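Glyoxalase family protein (Bacillus cereus, PDB 1ZSW) is of unknown function but binds a zinc ion and belongs to the glyoxalase/bleomycin resistance/dioxygenase (vicinal oxygen chelate) superfamily. Local coordinates at residues A[77-82]-A[162-167]; A[115-120]-A[171-176]. All blocks are in the same frame, centred on the assembly; numbering follows the deposited sequence. Where two conformers were deposited one is given.

Both interactions fasten the long loop between strands 150-155 and 180-188 to the rest of the chain, at points about 18 Å apart between centres. In interaction 1 its earlier part, 162-167, meets the turn 77-82, nearer the middle of the molecule and the zinc; in interaction 2 its later part, 171-176, lies against helix 112-124, away from the metal. Each is partly buried. Hydrogen bonding to the turn dominates the first, where two ring N-H groups share one carbonyl oxygen and a water serves the more exposed side. Ring and methyl packing dominates the second, with a single indole-to-carbonyl bond. Thr166 and Ala174 touch where the two contacts adjoin.

Interaction 1 (A[77-82]-A[162-167]); sequences TGSPGT and EHWETW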
ATOM      1  N   THR A  77      10.938  -3.778  10.029  1.00 25.53           N
ATOM      2  CA  THR A  77      11.814  -3.949   8.852  1.00 27.06           C
ATOM      3  C   THR A  77      11.206  -3.431   7.543  1.00 27.26           C
ATOM      4  O   THR A  77      11.760  -3.609   6.450  1.00 29.27           O
ATOM      5  CB  THR A  77      12.194  -5.430   8.622  1.00 29.21           C
ATOM      6  OG1 THR A  77      11.011  -6.197   8.376  1.00 31.46           O
ATOM      7  CG2 THR A  77      12.920  -5.999   9.834  1.00 31.19           C
ATOM      8  N   GLY A  78      10.034  -2.826   7.633  1.00 25.68           N
ATOM      9  CA  GLY A  78       9.384  -2.386   6.413  1.00 23.51           C
ATOM     10  C   GLY A  78       8.924  -3.586   5.619  1.00 24.02           C
ATOM     11  O   GLY A  78       8.975  -3.576   4.379  1.00 26.50           O
ATOM     12  N   SER A  79       8.419  -4.611   6.299  1.00 21.65           N
ATOM     13  CA  SER A  79       8.096  -5.867   5.605  1.00 21.67           C
ATOM     14  C   SER A  79       6.906  -5.699   4.638  1.00 22.38           C
ATOM     15  O   SER A  79       6.099  -4.778   4.826  1.00 21.30           O
ATOM     16  CB  SER A  79       7.848  -6.968   6.600  1.00 25.39           C
ATOM     17  OG  SER A  79       6.702  -6.681   7.329  1.00 27.97           O
ATOM     18  N   PRO A  80       6.833  -6.535   3.591  1.00 21.38           N
ATOM     19  CA  PRO A  80       5.715  -6.488   2.652  1.00 19.70           C
ATOM     20  C   PRO A  80       4.388  -6.509   3.396  1.00 20.16           C
ATOM     21  O   PRO A  80       4.173  -7.332   4.322  1.00 19.88           O
ATOM     22  CB  PRO A  80       5.878  -7.769   1.848  1.00 20.66           C
ATOM     23  CG  PRO A  80       7.415  -7.876   1.737  1.00 21.57           C
ATOM     24  CD  PRO A  80       7.859  -7.522   3.154  1.00 23.02           C
ATOM     25  N   GLY A  81       3.494  -5.627   2.971  1.00 17.44           N
ATOM     26  CA  GLY A  81       2.217  -5.551   3.690  1.00 16.68           C
ATOM     27  C   GLY A  81       2.138  -4.394   4.685  1.00 20.68           C
ATOM     28  O   GLY A  81       1.034  -4.041   5.141  1.00 20.91           O
ATOM     29  N   THR A  82       3.270  -3.787   5.030  1.00 18.61           N
ATOM     30  CA  THR A  82       3.270  -2.757   6.052  1.00 17.04           C
ATOM     31  C   THR A  82       3.679  -1.395   5.504  1.00 17.48           C
ATOM     32  O   THR A  82       3.557  -0.383   6.202  1.00 19.82           O
ATOM     33  CB  THR A  82       4.216  -3.106   7.269  1.00 17.98           C
ATOM     34  OG1 THR A  82       5.595  -2.949   6.882  1.00 20.01           O
ATOM     35  CG2 THR A  82       3.942  -4.491   7.795  1.00 18.10           C
ATOM     36  N   GLU A 162       2.549 -13.307   9.088  1.00 31.78           N
ATOM     37  CA  GLU A 162       3.553 -13.850  10.010  1.00 35.48           C
ATOM     38  C   GLU A 162       4.808 -12.980  10.143  1.00 34.10           C
ATOM     39  O   GLU A 162       5.328 -12.802  11.250  1.00 36.13           O
ATOM     40  CB  GLU A 162       3.912 -15.312   9.699  1.00 37.71           C
ATOM     41  CG  GLU A 162       5.105 -15.837  10.537  1.00 44.09           C
ATOM     42  CD  GLU A 162       4.984 -17.297  10.940  1.00 55.22           C
ATOM     43  OE1 GLU A 162       6.033 -17.976  10.996  1.00 60.09           O
ATOM     44  OE2 GLU A 162       3.853 -17.767  11.212  1.00 58.89           O
ATOM     45  N   HIS A 163       5.291 -12.427   9.040  1.00 32.17           N
ATOM     46  CA  HIS A 163       6.554 -11.683   9.096  1.00 31.39           C
ATOM     47  C   HIS A 163       6.490 -10.268   9.692  1.00 30.31           C
ATOM     48  O   HIS A 163       7.523  -9.681   9.959  1.00 32.00           O
ATOM     49  CB  HIS A 163       7.292 -11.674   7.753  1.00 31.80           C
ATOM     50  CG  HIS A 163       6.582 -10.950   6.655  1.00 32.56           C
ATOM     51  ND1 HIS A 163       6.270 -11.545   5.453  1.00 31.86           N
ATOM     52  CD2 HIS A 163       6.152  -9.668   6.558  1.00 32.40           C
ATOM     53  CE1 HIS A 163       5.658 -10.673   4.669  1.00 32.79           C
ATOM     54  NE2 HIS A 163       5.578  -9.525   5.314  1.00 26.20           N
ATOM     55  N   TRP A 164       5.290  -9.738   9.917  1.00 28.52           N
ATOM     56  CA  TRP A 164       5.164  -8.417  10.538  1.00 27.70           C
ATOM     57  C   TRP A 164       5.751  -8.350  11.962  1.00 28.22           C
ATOM     58  O   TRP A 164       5.623  -9.305  12.728  1.00 29.40           O
ATOM     59  CB  TRP A 164       3.692  -8.009  10.577  1.00 26.18           C
ATOM     60  CG  TRP A 164       3.072  -7.752   9.218  1.00 25.93           C
ATOM     61  CD1 TRP A 164       3.701  -7.726   7.995  1.00 26.68           C
ATOM     62  CD2 TRP A 164       1.696  -7.423   8.969  1.00 23.78           C
ATOM     63  NE1 TRP A 164       2.793  -7.439   7.008  1.00 22.52           N
ATOM     64  CE2 TRP A 164       1.556  -7.236   7.583  1.00 23.55           C
ATOM     65  CE3 TRP A 164       0.564  -7.289   9.789  1.00 25.28           C
ATOM     66  CZ2 TRP A 164       0.330  -6.902   6.990  1.00 23.72           C
ATOM     67  CZ3 TRP A 164      -0.668  -6.975   9.202  1.00 26.08           C
ATOM     68  CH2 TRP A 164      -0.769  -6.776   7.813  1.00 24.05           C
ATOM     69  N   GLU A 165       6.398  -7.232  12.295  1.00 27.99           N
ATOM     70  CA  GLU A 165       6.946  -7.018  13.641  1.00 30.07           C
ATOM     71  C   GLU A 165       6.726  -5.615  14.145  1.00 29.01           C
ATOM     72  O   GLU A 165       7.061  -4.642  13.468  1.00 26.62           O
ATOM     73  CB  GLU A 165       8.448  -7.275  13.643  1.00 31.29           C
ATOM     74  CG  GLU A 165       8.813  -8.716  13.517  1.00 36.97           C
ATOM     75  CD  GLU A 165      10.308  -8.891  13.319  1.00 45.30           C
ATOM     76  OE1 GLU A 165      10.822  -8.548  12.223  1.00 44.72           O
ATOM     77  OE2 GLU A 165      10.955  -9.349  14.281  1.00 47.38           O
ATOM     78  N   THR A 166       6.218  -5.493  15.364  1.00 30.38           N
ATOM     79  CA  THR A 166       6.046  -4.169  15.944  1.00 31.00           C
ATOM     80  C   THR A 166       7.413  -3.522  16.229  1.00 29.85           C
ATOM     81  O   THR A 166       8.446  -4.188  16.372  1.00 31.57           O
ATOM     82  CB  THR A 166       5.169  -4.201  17.234  1.00 33.24           C
ATOM     83  OG1 THR A 166       5.753  -5.101  18.176  1.00 34.83           O
ATOM     84  CG2 THR A 166       3.724  -4.677  16.926  1.00 35.25           C
ATOM     85  N   TRP A 167       7.378  -2.204  16.296  1.00 28.93           N
ATOM     86  CA  TRP A 167       8.552  -1.363  16.341  1.00 27.62           C
ATOM     87  C   TRP A 167       8.801  -0.882  17.759  1.00 27.68           C
ATOM     88  O   TRP A 167       7.996  -0.146  18.316  1.00 26.86           O
ATOM     89  CB  TRP A 167       8.280  -0.200  15.386  1.00 27.44           C
ATOM     90  CG  TRP A 167       9.259   0.882  15.322  1.00 27.32           C
ATOM     91  CD1 TRP A 167       8.984   2.217  15.236  1.00 26.13           C
ATOM     92  CD2 TRP A 167      10.679   0.761  15.325  1.00 29.26           C
ATOM     93  NE1 TRP A 167      10.144   2.931  15.178  1.00 29.08           N
ATOM     94  CE2 TRP A 167      11.203   2.065  15.220  1.00 29.56           C
ATOM     95  CE3 TRP A 167      11.560  -0.326  15.378  1.00 29.02           C
ATOM     96  CZ2 TRP A 167      12.568   2.322  15.185  1.00 29.63           C
ATOM     97  CZ3 TRP A 167      12.927  -0.070  15.331  1.00 30.25           C
ATOM     98  CH2 TRP A 167      13.409   1.241  15.239  1.00 31.49           C
TER
HETATM   99  O   HOH W   1       9.535  -6.588  10.305  1.00 34.22           O
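Trp164 and His163 both reach over to the turn 79-82 and converge on the carbonyl oxygen of Pro80. From CB, the Trp164 side chain leaves with CG beside its own backbone N (chi1 -67°), which carries the indole along the turn. Its CD1 comes 3.2 Å from Ser79 OG, a hydroxyl whose hydrogen bond goes to Asp75. NE1 donates to Pro80 O at 3.0 Å, almost exactly in the indole plane. Further out, CZ2 lies 3.5 Å from Gly81 O. Thr82 CG2 sits over one face, 3.3 Å from the centroid of the five-membered ring, a close CH-pi contact. The second grip on Pro80 O is His163 NE2, at 2.8 Å and nearly straight (170°), so two donors hold the peptide of this type II turn. Inside the turn, Ser79 O accepts from both N and OG1 of Thr82. On the more exposed side a water donates a hydrogen bond to Glu165 OE1. The turn lies in the loop between strands 69-74 and 83-88, and Gly81 bonds through its backbone to His32, next to zinc ligand His33. Arg250 of strand 244-251 touches Pro80 and His163, while Phe224 meets Trp164 edge-to-face.

Interaction 2 (A[115-120]-A[171-176]); sequences LHYWKE and EVPAKH
Val172 packs its two methyls into the corner formed by Tyr117 and Trp118, adjacent residues of the helix. CG1, anti to the backbone N (chi1 179°), reaches Tyr117 CE1 at 3.8 Å and lies equally near Trp118 CZ2. CG2 takes the far corner of the indole, 3.7 Å from Trp118 CH2. The two aromatic side chains also pack on each other, with Tyr117 CE1 above the indole face. Toward the end of the phenol, Pro173 comes from the opposite direction and sets its CD 3.6 Å from Tyr117 CZ.

At the other end of Tyr117 lies His176. The two rings are tilted by 24° and strongly offset, with little ring-on-ring overlap; instead, each CB sits over a face of the other ring. Tyr117 CB is 3.9 Å from the centroid of the His176 imidazole, whose opposite face carries Lys175 CG. The polar edge follows: Trp118 NE1 donates to His176 O at 2.8 Å, with an N-H...O angle of 161°, and His176 ND1 is bonded to Ser114 OG.

This is helix-on-sheet packing in the first glyoxalase-family region, away from the zinc: Leu115 and Trp118 of helix 112-124 pack on strands 138-144 and 150-155. Tyr117 meets the loop that leads through the 3-10 turn 174-176 to strand 180-188, and Trp118 reaches both sheet and loop.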
ATOM      1  N   LEU A 115      -8.731   0.878  18.958  1.00 25.05           N
ATOM      2  CA  LEU A 115      -9.511   1.997  18.412  1.00 25.04           C
ATOM      3  C   LEU A 115      -9.742   3.138  19.408  1.00 25.14           C
ATOM      4  O   LEU A 115      -9.689   4.316  19.049  1.00 24.41           O
ATOM      5  CB  LEU A 115     -10.854   1.527  17.830  1.00 27.04           C
ATOM      6  CG  LEU A 115     -10.805   0.574  16.641  1.00 26.67           C
ATOM      7  CD1 LEU A 115     -12.224   0.211  16.199  1.00 29.08           C
ATOM      8  CD2 LEU A 115     -10.014   1.203  15.448  1.00 26.48           C
ATOM      9  N   HIS A 116      -9.966   2.794  20.668  1.00 27.29           N
ATOM     10  CA  HIS A 116     -10.158   3.813  21.697  1.00 29.25           C
ATOM     11  C   HIS A 116      -8.872   4.560  21.984  1.00 27.85           C
ATOM     12  O   HIS A 116      -8.882   5.787  22.112  1.00 28.11           O
ATOM     13  CB  HIS A 116     -10.761   3.191  22.966  1.00 31.91           C
ATOM     14  CG  HIS A 116     -12.173   2.731  22.776  1.00 37.07           C
ATOM     15  ND1 HIS A 116     -13.242   3.601  22.771  1.00 40.27           N
ATOM     16  CD2 HIS A 116     -12.689   1.502  22.548  1.00 37.91           C
ATOM     17  CE1 HIS A 116     -14.356   2.926  22.553  1.00 40.49           C
ATOM     18  NE2 HIS A 116     -14.050   1.649  22.419  1.00 39.61           N
ATOM     19  N   TYR A 117      -7.756   3.817  22.025  1.00 26.31           N
ATOM     20  CA  TYR A 117      -6.442   4.429  22.125  1.00 26.50           C
ATOM     21  C   TYR A 117      -6.211   5.447  20.999  1.00 24.19           C
ATOM     22  O   TYR A 117      -5.793   6.593  21.214  1.00 24.70           O
ATOM     23  CB  TYR A 117      -5.341   3.343  22.113  1.00 24.42           C
ATOM     24  CG  TYR A 117      -3.981   3.959  21.963  1.00 27.28           C
ATOM     25  CD1 TYR A 117      -3.444   4.218  20.694  1.00 24.51           C
ATOM     26  CD2 TYR A 117      -3.231   4.329  23.083  1.00 26.61           C
ATOM     27  CE1 TYR A 117      -2.211   4.824  20.546  1.00 21.23           C
ATOM     28  CE2 TYR A 117      -1.995   4.927  22.949  1.00 27.44           C
ATOM     29  CZ  TYR A 117      -1.474   5.163  21.680  1.00 25.21           C
ATOM     30  OH  TYR A 117      -0.270   5.792  21.558  1.00 26.14           O
ATOM     31  N   TRP A 118      -6.495   5.021  19.765  1.00 24.14           N
ATOM     32  CA  TRP A 118      -6.344   5.884  18.603  1.00 24.18           C
ATOM     33  C   TRP A 118      -7.241   7.102  18.543  1.00 23.12           C
ATOM     34  O   TRP A 118      -6.806   8.195  18.175  1.00 24.59           O
ATOM     35  CB  TRP A 118      -6.433   5.028  17.323  1.00 22.52           C
ATOM     36  CG  TRP A 118      -5.093   4.283  17.130  1.00 20.17           C
ATOM     37  CD1 TRP A 118      -4.857   2.961  17.265  1.00 20.42           C
ATOM     38  CD2 TRP A 118      -3.868   4.891  16.751  1.00 21.64           C
ATOM     39  NE1 TRP A 118      -3.495   2.701  17.045  1.00 21.21           N
ATOM     40  CE2 TRP A 118      -2.890   3.875  16.711  1.00 20.68           C
ATOM     41  CE3 TRP A 118      -3.490   6.216  16.486  1.00 21.08           C
ATOM     42  CZ2 TRP A 118      -1.538   4.141  16.379  1.00 22.01           C
ATOM     43  CZ3 TRP A 118      -2.148   6.489  16.134  1.00 21.96           C
ATOM     44  CH2 TRP A 118      -1.195   5.441  16.126  1.00 20.86           C
ATOM     45  N   LYS A 119      -8.503   6.931  18.947  1.00 26.14           N
ATOM     46  CA  LYS A 119      -9.408   8.066  19.038  1.00 28.58           C
ATOM     47  C   LYS A 119      -8.827   9.134  19.965  1.00 28.39           C
ATOM     48  O   LYS A 119      -8.783  10.305  19.595  1.00 28.46           O
ATOM     49  CB  LYS A 119     -10.808   7.625  19.511  1.00 30.31           C
ATOM     50  CG  LYS A 119     -11.842   8.745  19.393  1.00 34.98           C
ATOM     51  CD  LYS A 119     -13.195   8.217  18.973  1.00 42.88           C
ATOM     52  CE  LYS A 119     -14.021   9.328  18.319  1.00 46.99           C
ATOM     53  NZ  LYS A 119     -14.229  10.485  19.241  1.00 51.85           N
ATOM     54  N   GLU A 120      -8.368   8.748  21.159  0.50 28.95           N
ATOM     55  CA  GLU A 120      -7.765   9.754  22.055  0.50 30.20           C
ATOM     56  C   GLU A 120      -6.515  10.393  21.454  0.50 29.32           C
ATOM     57  O   GLU A 120      -6.335  11.614  21.520  0.50 29.42           O
ATOM     58  CB  GLU A 120      -7.497   9.200  23.461  0.50 30.58           C
ATOM     59  CG  GLU A 120      -6.598  10.093  24.352  0.50 36.55           C
ATOM     60  CD  GLU A 120      -7.146  11.499  24.602  0.50 39.56           C
ATOM     61  OE1 GLU A 120      -8.381  11.665  24.757  0.50 41.95           O
ATOM     62  OE2 GLU A 120      -6.324  12.442  24.662  0.50 41.94           O
ATOM     63  N   GLU A 171       6.440   5.698  19.296  1.00 24.10           N
ATOM     64  CA  GLU A 171       5.697   6.405  20.335  1.00 25.61           C
ATOM     65  C   GLU A 171       4.481   5.648  20.859  1.00 24.65           C
ATOM     66  O   GLU A 171       3.945   5.987  21.928  1.00 23.81           O
ATOM     67  CB  GLU A 171       5.220   7.762  19.817  1.00 27.87           C
ATOM     68  CG  GLU A 171       6.325   8.748  19.477  1.00 30.80           C
ATOM     69  CD  GLU A 171       7.052   9.232  20.702  1.00 38.24           C
ATOM     70  OE1 GLU A 171       8.303   9.201  20.712  1.00 44.53           O
ATOM     71  OE2 GLU A 171       6.379   9.647  21.659  1.00 44.71           O
ATOM     72  N   VAL A 172       4.039   4.638  20.101  1.00 23.02           N
ATOM     73  CA  VAL A 172       2.797   3.906  20.367  1.00 22.24           C
ATOM     74  C   VAL A 172       3.069   2.570  21.050  1.00 21.09           C
ATOM     75  O   VAL A 172       4.008   1.842  20.663  1.00 21.96           O
ATOM     76  CB  VAL A 172       2.050   3.643  19.000  1.00 21.29           C
ATOM     77  CG1 VAL A 172       0.743   2.866  19.191  1.00 23.40           C
ATOM     78  CG2 VAL A 172       1.779   4.965  18.330  1.00 24.20           C
ATOM     79  N   PRO A 173       2.270   2.231  22.099  1.00 23.92           N
ATOM     80  CA  PRO A 173       2.462   0.942  22.756  1.00 24.77           C
ATOM     81  C   PRO A 173       2.360  -0.208  21.762  1.00 23.66           C
ATOM     82  O   PRO A 173       1.521  -0.150  20.856  1.00 23.46           O
ATOM     83  CB  PRO A 173       1.270   0.855  23.726  1.00 25.31           C
ATOM     84  CG  PRO A 173       0.781   2.189  23.913  1.00 26.54           C
ATOM     85  CD  PRO A 173       1.183   3.016  22.691  1.00 24.73           C
ATOM     86  N   ALA A 174       3.196  -1.238  21.909  1.00 23.51           N
ATOM     87  CA  ALA A 174       3.164  -2.369  20.991  1.00 23.41           C
ATOM     88  C   ALA A 174       1.741  -2.877  20.731  1.00 27.18           C
ATOM     89  O   ALA A 174       1.384  -3.167  19.586  1.00 26.06           O
ATOM     90  CB  ALA A 174       4.005  -3.506  21.503  1.00 26.50           C
ATOM     91  N   LYS A 175       0.944  -2.996  21.792  1.00 24.69           N
ATOM     92  CA  LYS A 175      -0.344  -3.687  21.658  1.00 26.01           C
ATOM     93  C   LYS A 175      -1.394  -2.888  20.884  1.00 25.77           C
ATOM     94  O   LYS A 175      -2.464  -3.438  20.569  1.00 25.62           O
ATOM     95  CB  LYS A 175      -0.891  -4.079  23.028  1.00 28.17           C
ATOM     96  CG  LYS A 175      -1.349  -2.894  23.849  1.00 28.44           C
ATOM     97  CD  LYS A 175      -1.514  -3.353  25.293  1.00 34.31           C
ATOM     98  CE  LYS A 175      -2.781  -2.872  25.880  1.00 36.46           C
ATOM     99  NZ  LYS A 175      -2.922  -3.383  27.299  1.00 35.67           N
ATOM    100  N   HIS A 176      -1.102  -1.615  20.592  1.00 23.90           N
ATOM    101  CA  HIS A 176      -2.014  -0.760  19.817  1.00 24.19           C
ATOM    102  C   HIS A 176      -1.416  -0.314  18.486  1.00 23.18           C
ATOM    103  O   HIS A 176      -2.035   0.450  17.758  1.00 23.70           O
ATOM    104  CB  HIS A 176      -2.418   0.482  20.593  1.00 23.97           C
ATOM    105  CG  HIS A 176      -3.124   0.175  21.877  1.00 25.64           C
ATOM    106  ND1 HIS A 176      -4.081  -0.813  21.980  1.00 25.72           N
ATOM    107  CD2 HIS A 176      -2.987   0.702  23.118  1.00 28.11           C
ATOM    108  CE1 HIS A 176      -4.506  -0.882  23.236  1.00 26.92           C
ATOM    109  NE2 HIS A 176      -3.872   0.045  23.936  1.00 29.01           N
TER